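Local coordinates for protein N-acetylmuramoyl-L-alanine amidase AmiD (Escherichia coli, PDB 3D2Y) that cleaves the amide bond between N-acetylmuramic acid and the L-alanine of peptidoglycan stem peptides, using a single catalytic zinc ion, at residues A[31-39]-A[160-168]; A[48-58]-A[73-84]. One frame throughout, in Å; residues are numbered along the deposited sequence. Where two conformers were deposited one is given.

Contact 1: A[31-39]-A[160-168]; sequences VLVIHYTAD and DDPGPLFPW
The phenol ring of Tyr36 lies over the side chain of Asp161, whose CB sits above the centre of the ring, 3.3 Å from its centroid and only 8° off the normal. This CH-pi contact is tight. At its rim the same ring meets the backbone: Pro162 O approaches CD2 of Tyr36 to 3.3 Å, close to the ring plane. Tyr36 reaches this place because its CG stands between the backbone N and the carbonyl carbon (chi1 56°), which swings the ring alongside the 160-163 backbone. Beyond CB, the Asp161 carboxylate turns to the strand backbone. Its OD1 takes two weak, bent hydrogen bonds, from Tyr36 N at 3.3 Å and from His35 ND1 at 3.2 Å (N-H...O angle 124°), while OD2 is bonded to His151. His35, Asp161 and His151 are the three zinc ligands of this amidase, so the end of the strand 31-36 and the loop ahead of helix 168-173 each bring one ligand to the metal site, with His151 as the third. The NE2 of His35 is probably hydrogen-bonded to His84 ND1. A cis peptide bond precedes Pro162, and the CD of this proline rests 3.4 Å from Ile34 O. Ile34 points toward the loop and packs with both its branches. CG2, anti to the backbone N, lies over a face of the Phe166 ring, 4.2 Å from its centroid, and also touches Pro162 CG; CG1 instead runs to Trp168 CH2 at 3.8 Å. Phe122 meets the Phe166 ring edge-to-face, and the ring of His233 stacks on Trp168.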
loop_
_atom_site.group_PDB
_atom_site.type_symbol
_atom_site.label_atom_id
_atom_site.label_comp_id
_atom_site.label_asym_id
_atom_site.label_seq_id
_atom_site.Cartn_x
_atom_site.Cartn_y
_atom_site.Cartn_z
ATOM N N VAL A 31 0.898 8.427 -3.098
ATOM C CA VAL A 31 0.648 7.059 -2.653
ATOM C C VAL A 31 1.912 6.200 -2.786
ATOM O O VAL A 31 2.671 6.337 -3.769
ATOM C CB VAL A 31 -0.607 6.439 -3.388
ATOM C CG1 VAL A 31 -0.802 4.969 -3.044
ATOM C CG2 VAL A 31 -1.921 7.250 -3.058
ATOM N N LEU A 32 2.163 5.412 -1.754
ATOM C CA LEU A 32 3.249 4.401 -1.782
ATOM C C LEU A 32 2.651 3.030 -1.682
ATOM O O LEU A 32 2.036 2.682 -0.650
ATOM C CB LEU A 32 4.203 4.621 -0.615
ATOM C CG LEU A 32 5.440 3.735 -0.531
ATOM C CD1 LEU A 32 6.222 3.821 -1.859
ATOM C CD2 LEU A 32 6.350 4.043 0.702
ATOM N N VAL A 33 2.817 2.246 -2.752
ATOM C CA VAL A 33 2.245 0.901 -2.843
ATOM C C VAL A 33 3.300 -0.244 -2.618
ATOM O O VAL A 33 4.308 -0.302 -3.302
ATOM C CB VAL A 33 1.548 0.646 -4.212
ATOM C CG1 VAL A 33 0.920 -0.738 -4.230
ATOM C CG2 VAL A 33 0.466 1.699 -4.498
ATOM N N ILE A 34 3.012 -1.150 -1.683
ATOM C CA ILE A 34 3.903 -2.283 -1.397
ATOM C C ILE A 34 3.439 -3.559 -2.114
ATOM O O ILE A 34 2.259 -3.915 -2.052
ATOM C CB ILE A 34 4.036 -2.546 0.136
ATOM C CG1 ILE A 34 4.361 -1.237 0.865
ATOM C CG2 ILE A 34 5.141 -3.522 0.409
ATOM C CD1 ILE A 34 5.704 -0.577 0.421
ATOM N N HIS A 35 4.379 -4.231 -2.776
ATOM C CA HIS A 35 4.112 -5.480 -3.521
ATOM C C HIS A 35 5.044 -6.573 -3.062
ATOM O O HIS A 35 6.127 -6.253 -2.525
ATOM C CB HIS A 35 4.422 -5.291 -5.033
ATOM C CG HIS A 35 3.626 -4.210 -5.709
ATOM N ND1 HIS A 35 2.462 -4.475 -6.401
ATOM C CD2 HIS A 35 3.853 -2.880 -5.834
ATOM C CE1 HIS A 35 1.987 -3.345 -6.891
ATOM N NE2 HIS A 35 2.801 -2.358 -6.545
ATOM N N TYR A 36 4.688 -7.833 -3.317
ATOM C CA TYR A 36 5.713 -8.901 -3.455
ATOM C C TYR A 36 5.810 -9.391 -4.906
ATOM O O TYR A 36 4.870 -9.231 -5.706
ATOM C CB TYR A 36 5.575 -10.107 -2.470
ATOM C CG TYR A 36 4.238 -10.826 -2.482
ATOM C CD1 TYR A 36 3.691 -11.365 -3.665
ATOM C CD2 TYR A 36 3.488 -10.961 -1.297
ATOM C CE1 TYR A 36 2.437 -11.975 -3.662
ATOM C CE2 TYR A 36 2.239 -11.616 -1.286
ATOM C CZ TYR A 36 1.713 -12.103 -2.479
ATOM O OH TYR A 36 0.468 -12.734 -2.508
ATOM N N THR A 37 6.918 -10.053 -5.215
ATOM C CA THR A 37 7.236 -10.423 -6.601
ATOM C C THR A 37 6.624 -11.762 -6.976
ATOM O O THR A 37 6.347 -12.020 -8.144
ATOM C CB THR A 37 8.771 -10.511 -6.836
ATOM O OG1 THR A 37 9.397 -11.527 -6.028
ATOM C CG2 THR A 37 9.436 -9.229 -6.570
ATOM N N ALA A 38 6.423 -12.596 -5.963
ATOM C CA ALA A 38 6.137 -14.030 -6.160
ATOM C C ALA A 38 7.098 -14.728 -7.096
ATOM O O ALA A 38 6.673 -15.534 -7.912
ATOM C CB ALA A 38 4.655 -14.256 -6.624
ATOM N N ASP A 39 8.404 -14.427 -6.978
ATOM C CA ASP A 39 9.425 -14.978 -7.878
ATOM C C ASP A 39 10.810 -14.537 -7.363
ATOM O O ASP A 39 10.908 -13.622 -6.526
ATOM C CB ASP A 39 9.185 -14.486 -9.323
ATOM C CG ASP A 39 9.690 -15.465 -10.399
ATOM O OD1 ASP A 39 10.332 -16.493 -10.068
ATOM O OD2 ASP A 39 9.451 -15.174 -11.603
ATOM N N ASP A 160 -3.540 -10.060 -3.673
ATOM C CA ASP A 160 -3.369 -10.278 -2.232
ATOM C C ASP A 160 -2.135 -9.590 -1.651
ATOM O O ASP A 160 -1.993 -9.483 -0.417
ATOM C CB ASP A 160 -3.223 -11.795 -1.987
ATOM C CG ASP A 160 -4.553 -12.524 -2.038
ATOM O OD1 ASP A 160 -5.587 -11.851 -2.078
ATOM O OD2 ASP A 160 -4.564 -13.775 -2.055
ATOM N N ASP A 161 -1.199 -9.211 -2.526
ATOM C CA ASP A 161 0.110 -8.743 -2.083
ATOM C C ASP A 161 0.108 -7.403 -1.359
ATOM O O ASP A 161 -0.741 -6.540 -1.670
ATOM C CB ASP A 161 1.159 -8.843 -3.218
ATOM C CG ASP A 161 0.882 -7.908 -4.388
ATOM O OD1 ASP A 161 1.764 -7.059 -4.658
ATOM O OD2 ASP A 161 -0.207 -8.004 -5.012
ATOM N N PRO A 162 1.018 -7.231 -0.354
ATOM C CA PRO A 162 2.044 -8.184 0.115
ATOM C C PRO A 162 1.613 -9.210 1.164
ATOM O O PRO A 162 2.467 -9.899 1.697
ATOM C CB PRO A 162 3.101 -7.268 0.736
ATOM C CG PRO A 162 2.264 -6.169 1.329
ATOM C CD PRO A 162 1.086 -5.975 0.402
ATOM N N GLY A 163 0.317 -9.282 1.473
ATOM C CA GLY A 163 -0.198 -10.402 2.240
ATOM C C GLY A 163 -0.150 -10.265 3.749
ATOM O O GLY A 163 0.419 -9.305 4.306
ATOM N N PRO A 164 -0.764 -11.237 4.446
ATOM C CA PRO A 164 -0.997 -11.149 5.889
ATOM C C PRO A 164 0.277 -11.334 6.749
ATOM O O PRO A 164 0.233 -11.088 7.966
ATOM C CB PRO A 164 -2.029 -12.245 6.119
ATOM C CG PRO A 164 -1.601 -13.319 5.098
ATOM C CD PRO A 164 -1.295 -12.475 3.864
ATOM N N LEU A 165 1.400 -11.750 6.141
ATOM C CA LEU A 165 2.674 -11.891 6.880
ATOM C C LEU A 165 3.529 -10.613 6.777
ATOM O O LEU A 165 4.560 -10.473 7.455
ATOM C CB LEU A 165 3.439 -13.143 6.438
ATOM C CG LEU A 165 2.784 -14.492 6.849
ATOM C CD1 LEU A 165 3.686 -15.615 6.526
ATOM C CD2 LEU A 165 2.463 -14.552 8.340
ATOM N N PHE A 166 3.077 -9.675 5.961
ATOM C CA PHE A 166 3.741 -8.372 5.858
ATOM C C PHE A 166 3.601 -7.562 7.157
ATOM O O PHE A 166 2.478 -7.360 7.618
ATOM C CB PHE A 166 3.271 -7.529 4.646
ATOM C CG PHE A 166 4.128 -6.325 4.430
ATOM C CD1 PHE A 166 3.705 -5.065 4.847
ATOM C CD2 PHE A 166 5.414 -6.471 3.899
ATOM C CE1 PHE A 166 4.580 -3.937 4.691
ATOM C CE2 PHE A 166 6.261 -5.397 3.746
ATOM C CZ PHE A 166 5.830 -4.110 4.134
ATOM N N PRO A 167 4.743 -7.107 7.748
ATOM C CA PRO A 167 4.703 -6.498 9.090
ATOM C C PRO A 167 4.292 -5.006 9.156
ATOM O O PRO A 167 5.120 -4.148 9.461
ATOM C CB PRO A 167 6.137 -6.748 9.614
ATOM C CG PRO A 167 7.000 -6.707 8.362
ATOM C CD PRO A 167 6.125 -7.197 7.215
ATOM N N TRP A 168 3.013 -4.718 8.855
ATOM C CA TRP A 168 2.484 -3.336 8.836
ATOM C C TRP A 168 2.636 -2.598 10.170
ATOM O O TRP A 168 3.035 -1.419 10.190
ATOM C CB TRP A 168 1.023 -3.323 8.401
ATOM C CG TRP A 168 0.820 -3.621 6.940
ATOM C CD1 TRP A 168 0.359 -4.780 6.403
ATOM C CD2 TRP A 168 1.155 -2.764 5.825
ATOM N NE1 TRP A 168 0.324 -4.697 5.011
ATOM C CE2 TRP A 168 0.785 -3.462 4.630
ATOM C CE3 TRP A 168 1.692 -1.470 5.718
ATOM C CZ2 TRP A 168 0.955 -2.920 3.346
ATOM C CZ3 TRP A 168 1.848 -0.907 4.432
ATOM C CH2 TRP A 168 1.481 -1.652 3.256
#

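Contact 2: A[48-58]-A[73-84]; sequences LTDKQVSSHYL and WQLVPEQELAWH
The edge of the central mixed sheet, where strand 73-74 pairs antiparallel with strand 57-59, continues into loops, one of which leads to His84, beside the zinc ligand His35. Leu58 and Trp73 form the hydrogen-bonded pair, with Leu58 N to Trp73 O at 2.8 Å and a return bond from Trp73 N to Leu58 O. Tyr57 and Gln74 make the neighbouring non-hydrogen-bonded pair, and Leu75 N then donates to His56 O. The His56 ring reaches into the loop 77-82. With CG anti to the carbonyl carbon (chi1 -59°), the ring is carried toward the turn, where NE2 gives a nearly straight bond of 2.8 Å to Glu80 O (164°), in the plane of both the ring and the carbonyl. Ala82 CB covers one ring face, 3.7 Å from the centroid, and ND1 is bonded to Gly102 N of strand 100-105. His56 thus joins the turn 77-80 to the sheet; an alanine here would probably leave Glu80 O without its donor and Ala82 without the ring it packs against. Next to it, Tyr57 OH donates to Glu78 OE2 at 2.6 Å, with the carboxylate almost perpendicular to the ring; Arg140 forms a salt bridge to this same OE2, and Tyr141 bonds to OE1. Nearer the active site, Ser54 is linked twice to Trp83: its N donates to Trp83 O at 3.0 Å, from above the carbonyl plane, and its OG accepts from Trp83 N. The indole edge of Trp83 meets Lys51 O, 3.4 Å from CZ3. Leu75 CD1 packs on Leu48 CB at 3.7 Å, and Leu45 of helix 41-48 touches Leu75 as well.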
loop_
_atom_site.group_PDB
_atom_site.type_symbol
_atom_site.label_atom_id
_atom_site.label_comp_id
_atom_site.label_asym_id
_atom_site.label_seq_id
_atom_site.Cartn_x
_atom_site.Cartn_y
_atom_site.Cartn_z
ATOM N N LEU A 48 10.117 -7.176 -14.424
ATOM C CA LEU A 48 9.879 -5.764 -14.148
ATOM C C LEU A 48 10.607 -4.772 -15.051
ATOM O O LEU A 48 10.438 -3.544 -14.895
ATOM C CB LEU A 48 10.208 -5.476 -12.692
ATOM C CG LEU A 48 9.333 -6.209 -11.671
ATOM C CD1 LEU A 48 9.979 -6.222 -10.266
ATOM C CD2 LEU A 48 7.890 -5.649 -11.657
ATOM N N THR A 49 11.423 -5.284 -15.965
ATOM C CA THR A 49 12.078 -4.449 -16.985
ATOM C C THR A 49 11.567 -4.784 -18.390
ATOM O O THR A 49 12.082 -4.261 -19.399
ATOM C CB THR A 49 13.626 -4.489 -16.910
ATOM O OG1 THR A 49 14.120 -5.833 -17.081
ATOM C CG2 THR A 49 14.119 -3.967 -15.538
ATOM N N ASP A 50 10.533 -5.620 -18.451
ATOM C CA ASP A 50 9.932 -5.999 -19.726
ATOM C C ASP A 50 8.799 -5.044 -20.066
ATOM O O ASP A 50 8.696 -3.929 -19.518
ATOM C CB ASP A 50 9.443 -7.460 -19.735
ATOM C CG ASP A 50 9.899 -8.232 -20.998
ATOM O OD1 ASP A 50 11.134 -8.318 -21.223
ATOM O OD2 ASP A 50 9.042 -8.763 -21.758
ATOM N N LYS A 51 7.940 -5.458 -20.976
ATOM C CA LYS A 51 7.037 -4.477 -21.542
ATOM C C LYS A 51 5.588 -4.554 -21.019
ATOM O O LYS A 51 4.724 -3.837 -21.506
ATOM C CB LYS A 51 7.174 -4.416 -23.069
ATOM C CG LYS A 51 7.374 -5.750 -23.753
ATOM C CD LYS A 51 6.063 -6.266 -24.331
ATOM C CE LYS A 51 6.323 -7.315 -25.410
ATOM N NZ LYS A 51 5.583 -6.918 -26.649
ATOM N N GLN A 52 5.361 -5.382 -19.998
ATOM C CA GLN A 52 4.030 -5.527 -19.400
ATOM C C GLN A 52 3.911 -4.890 -18.011
ATOM O O GLN A 52 2.898 -4.290 -17.681
ATOM C CB GLN A 52 3.610 -7.003 -19.374
ATOM C CG GLN A 52 3.376 -7.578 -20.775
ATOM C CD GLN A 52 3.015 -9.049 -20.767
ATOM O OE1 GLN A 52 1.915 -9.430 -20.352
ATOM N NE2 GLN A 52 3.930 -9.886 -21.258
ATOM N N VAL A 53 4.943 -5.016 -17.187
ATOM C CA VAL A 53 4.875 -4.446 -15.851
ATOM C C VAL A 53 6.229 -3.891 -15.420
ATOM O O VAL A 53 7.251 -4.287 -15.938
ATOM C CB VAL A 53 4.260 -5.449 -14.822
ATOM C CG1 VAL A 53 4.799 -6.865 -15.026
ATOM C CG2 VAL A 53 4.518 -4.993 -13.400
ATOM N N SER A 54 6.206 -2.929 -14.512
ATOM C CA SER A 54 7.415 -2.433 -13.855
ATOM C C SER A 54 7.124 -1.919 -12.435
ATOM O O SER A 54 5.965 -1.819 -12.007
ATOM C CB SER A 54 8.059 -1.313 -14.674
ATOM O OG SER A 54 7.200 -0.160 -14.688
ATOM N N SER A 55 8.176 -1.603 -11.694
ATOM C CA SER A 55 8.014 -0.892 -10.419
ATOM C C SER A 55 9.183 0.061 -10.288
ATOM O O SER A 55 10.200 -0.090 -10.989
ATOM C CB SER A 55 7.978 -1.863 -9.232
ATOM O OG SER A 55 9.193 -2.608 -9.167
ATOM N N HIS A 56 9.070 1.029 -9.382
ATOM C CA HIS A 56 10.182 1.968 -9.154
ATOM C C HIS A 56 11.340 1.345 -8.418
ATOM O O HIS A 56 12.487 1.595 -8.764
ATOM C CB HIS A 56 9.721 3.199 -8.417
ATOM C CG HIS A 56 8.644 3.945 -9.125
ATOM N ND1 HIS A 56 7.294 3.690 -8.942
ATOM C CD2 HIS A 56 8.720 4.957 -10.027
ATOM C CE1 HIS A 56 6.594 4.507 -9.706
ATOM N NE2 HIS A 56 7.434 5.286 -10.377
ATOM N N TYR A 57 11.035 0.496 -7.429
ATOM C CA TYR A 57 12.074 -0.186 -6.673
ATOM C C TYR A 57 11.840 -1.703 -6.583
ATOM O O TYR A 57 10.705 -2.207 -6.607
ATOM C CB TYR A 57 12.189 0.437 -5.279
ATOM C CG TYR A 57 12.465 1.912 -5.278
ATOM C CD1 TYR A 57 13.779 2.380 -5.361
ATOM C CD2 TYR A 57 11.433 2.834 -5.187
ATOM C CE1 TYR A 57 14.054 3.739 -5.356
ATOM C CE2 TYR A 57 11.688 4.219 -5.192
ATOM C CZ TYR A 57 13.018 4.640 -5.281
ATOM O OH TYR A 57 13.398 5.948 -5.276
ATOM N N LEU A 58 12.946 -2.418 -6.569
ATOM C CA LEU A 58 12.955 -3.853 -6.319
ATOM C C LEU A 58 13.948 -4.173 -5.177
ATOM O O LEU A 58 15.171 -3.919 -5.307
ATOM C CB LEU A 58 13.315 -4.626 -7.606
ATOM C CG LEU A 58 13.503 -6.161 -7.539
ATOM C CD1 LEU A 58 12.216 -6.921 -7.114
ATOM C CD2 LEU A 58 13.963 -6.668 -8.904
ATOM N N TRP A 73 17.382 -1.981 -5.914
ATOM C CA TRP A 73 17.400 -1.688 -7.351
ATOM C C TRP A 73 16.320 -0.669 -7.671
ATOM O O TRP A 73 15.202 -0.822 -7.208
ATOM C CB TRP A 73 17.223 -2.979 -8.171
ATOM C CG TRP A 73 18.552 -3.642 -8.499
ATOM C CD1 TRP A 73 19.163 -3.653 -9.707
ATOM C CD2 TRP A 73 19.412 -4.342 -7.599
ATOM N NE1 TRP A 73 20.344 -4.349 -9.639
ATOM C CE2 TRP A 73 20.520 -4.790 -8.355
ATOM C CE3 TRP A 73 19.339 -4.671 -6.232
ATOM C CZ2 TRP A 73 21.583 -5.509 -7.786
ATOM C CZ3 TRP A 73 20.399 -5.396 -5.659
ATOM C CH2 TRP A 73 21.508 -5.812 -6.446
ATOM N N GLN A 74 16.690 0.412 -8.364
ATOM C CA GLN A 74 15.694 1.389 -8.852
ATOM C C GLN A 74 15.578 1.235 -10.353
ATOM O O GLN A 74 16.579 1.279 -11.081
ATOM C CB GLN A 74 15.960 2.842 -8.392
ATOM C CG GLN A 74 14.942 3.870 -9.001
ATOM C CD GLN A 74 15.105 5.301 -8.572
ATOM O OE1 GLN A 74 14.175 6.116 -8.742
ATOM N NE2 GLN A 74 16.252 5.638 -8.031
ATOM N N LEU A 75 14.354 0.997 -10.813
ATOM C CA LEU A 75 14.107 0.620 -12.185
ATOM C C LEU A 75 13.481 1.741 -12.991
ATOM O O LEU A 75 13.533 1.721 -14.207
ATOM C CB LEU A 75 13.193 -0.619 -12.231
ATOM C CG LEU A 75 13.651 -1.860 -11.473
ATOM C CD1 LEU A 75 12.600 -2.932 -11.573
ATOM C CD2 LEU A 75 15.005 -2.410 -12.019
ATOM N N VAL A 76 12.854 2.698 -12.302
ATOM C CA VAL A 76 12.040 3.729 -12.947
ATOM C C VAL A 76 12.208 5.009 -12.142
ATOM O O VAL A 76 12.074 4.959 -10.919
ATOM C CB VAL A 76 10.510 3.377 -13.045
ATOM C CG1 VAL A 76 9.666 4.608 -13.605
ATOM C CG2 VAL A 76 10.260 2.110 -13.877
ATOM N N PRO A 77 12.584 6.132 -12.817
ATOM C CA PRO A 77 12.674 7.436 -12.116
ATOM C C PRO A 77 11.319 7.745 -11.470
ATOM O O PRO A 77 10.280 7.460 -12.058
ATOM C CB PRO A 77 12.990 8.433 -13.239
ATOM C CG PRO A 77 13.626 7.611 -14.329
ATOM C CD PRO A 77 12.879 6.275 -14.256
ATOM N N GLU A 78 11.359 8.303 -10.257
ATOM C CA GLU A 78 10.164 8.517 -9.436
ATOM C C GLU A 78 9.260 9.516 -10.127
ATOM O O GLU A 78 8.058 9.484 -9.904
ATOM C CB GLU A 78 10.519 9.061 -8.035
ATOM C CG GLU A 78 11.220 8.080 -7.079
ATOM C CD GLU A 78 11.378 8.624 -5.633
ATOM O OE1 GLU A 78 11.215 9.848 -5.423
ATOM O OE2 GLU A 78 11.668 7.815 -4.725
ATOM N N GLN A 79 9.845 10.396 -10.951
ATOM C CA GLN A 79 9.102 11.423 -11.688
ATOM C C GLN A 79 8.149 10.776 -12.683
ATOM O O GLN A 79 7.203 11.382 -13.113
ATOM C CB GLN A 79 10.072 12.321 -12.466
ATOM C CG GLN A 79 10.530 11.679 -13.790
ATOM C CD GLN A 79 11.878 12.119 -14.281
ATOM O OE1 GLN A 79 12.653 11.305 -14.796
ATOM N NE2 GLN A 79 12.176 13.407 -14.140
ATOM N N GLU A 80 8.466 9.546 -13.065
ATOM C CA GLU A 80 7.713 8.817 -14.068
ATOM C C GLU A 80 6.850 7.765 -13.398
ATOM O O GLU A 80 7.183 7.284 -12.320
ATOM C CB GLU A 80 8.663 8.167 -15.074
ATOM C CG GLU A 80 9.292 9.163 -16.058
ATOM C CD GLU A 80 9.802 8.464 -17.261
ATOM O OE1 GLU A 80 9.294 8.764 -18.367
ATOM O OE2 GLU A 80 10.683 7.593 -17.102
ATOM N N LEU A 81 5.734 7.416 -14.022
ATOM C CA LEU A 81 4.958 6.276 -13.537
ATOM C C LEU A 81 5.522 4.931 -13.987
ATOM O O LEU A 81 6.099 4.791 -15.093
ATOM C CB LEU A 81 3.471 6.418 -13.922
ATOM C CG LEU A 81 3.016 6.365 -15.371
ATOM C CD1 LEU A 81 2.948 4.904 -15.785
ATOM C CD2 LEU A 81 1.656 7.011 -15.498
ATOM N N ALA A 82 5.341 3.943 -13.113
ATOM C CA ALA A 82 5.709 2.562 -13.370
ATOM C C ALA A 82 4.391 1.809 -13.520
ATOM O O ALA A 82 3.374 2.282 -13.028
ATOM C CB ALA A 82 6.540 2.021 -12.191
ATOM N N TRP A 83 4.403 0.672 -14.230
ATOM C CA TRP A 83 3.233 -0.192 -14.462
ATOM C C TRP A 83 3.112 -1.288 -13.384
ATOM O O TRP A 83 3.359 -2.476 -13.642
ATOM C CB TRP A 83 3.295 -0.786 -15.876
ATOM C CG TRP A 83 2.799 0.144 -16.975
ATOM C CD1 TRP A 83 2.425 1.443 -16.853
ATOM C CD2 TRP A 83 2.655 -0.193 -18.368
ATOM N NE1 TRP A 83 2.028 1.938 -18.076
ATOM C CE2 TRP A 83 2.180 0.949 -19.027
ATOM C CE3 TRP A 83 2.916 -1.358 -19.121
ATOM C CZ2 TRP A 83 1.897 0.956 -20.418
ATOM C CZ3 TRP A 83 2.624 -1.357 -20.473
ATOM C CH2 TRP A 83 2.141 -0.208 -21.117
ATOM N N HIS A 84 2.773 -0.855 -12.146
ATOM C CA HIS A 84 2.713 -1.714 -10.939
ATOM C C HIS A 84 1.325 -1.907 -10.289
ATOM O O HIS A 84 1.034 -2.953 -9.723
ATOM C CB HIS A 84 3.736 -1.254 -9.864
ATOM C CG HIS A 84 3.378 0.061 -9.227
ATOM N ND1 HIS A 84 2.680 0.133 -8.042
ATOM C CD2 HIS A 84 3.541 1.339 -9.648
ATOM C CE1 HIS A 84 2.457 1.404 -7.737
ATOM N NE2 HIS A 84 2.960 2.155 -8.701
#

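Overall arrangement
Contact 1 is buried near the centre of the chain, whereas contact 2 is only partly buried, with exposed residues such as Thr49 and Trp83 at its margin. Both reach the same mixed sheet: contact 1 through strand 31-36 in its interior, contact 2 through the pairing of strands 57-59 and 73-74 at one edge. Apolar packing and weak bonds to a metal-binding carboxylate dominate the first; straighter backbone and side-chain hydrogen bonds dominate the second. Both segments of contact 2 fall, in sequence, between the two segments of contact 1. The two contacts meet where the side chains of His35 and His84 come together, and where Thr37 packs on Leu58.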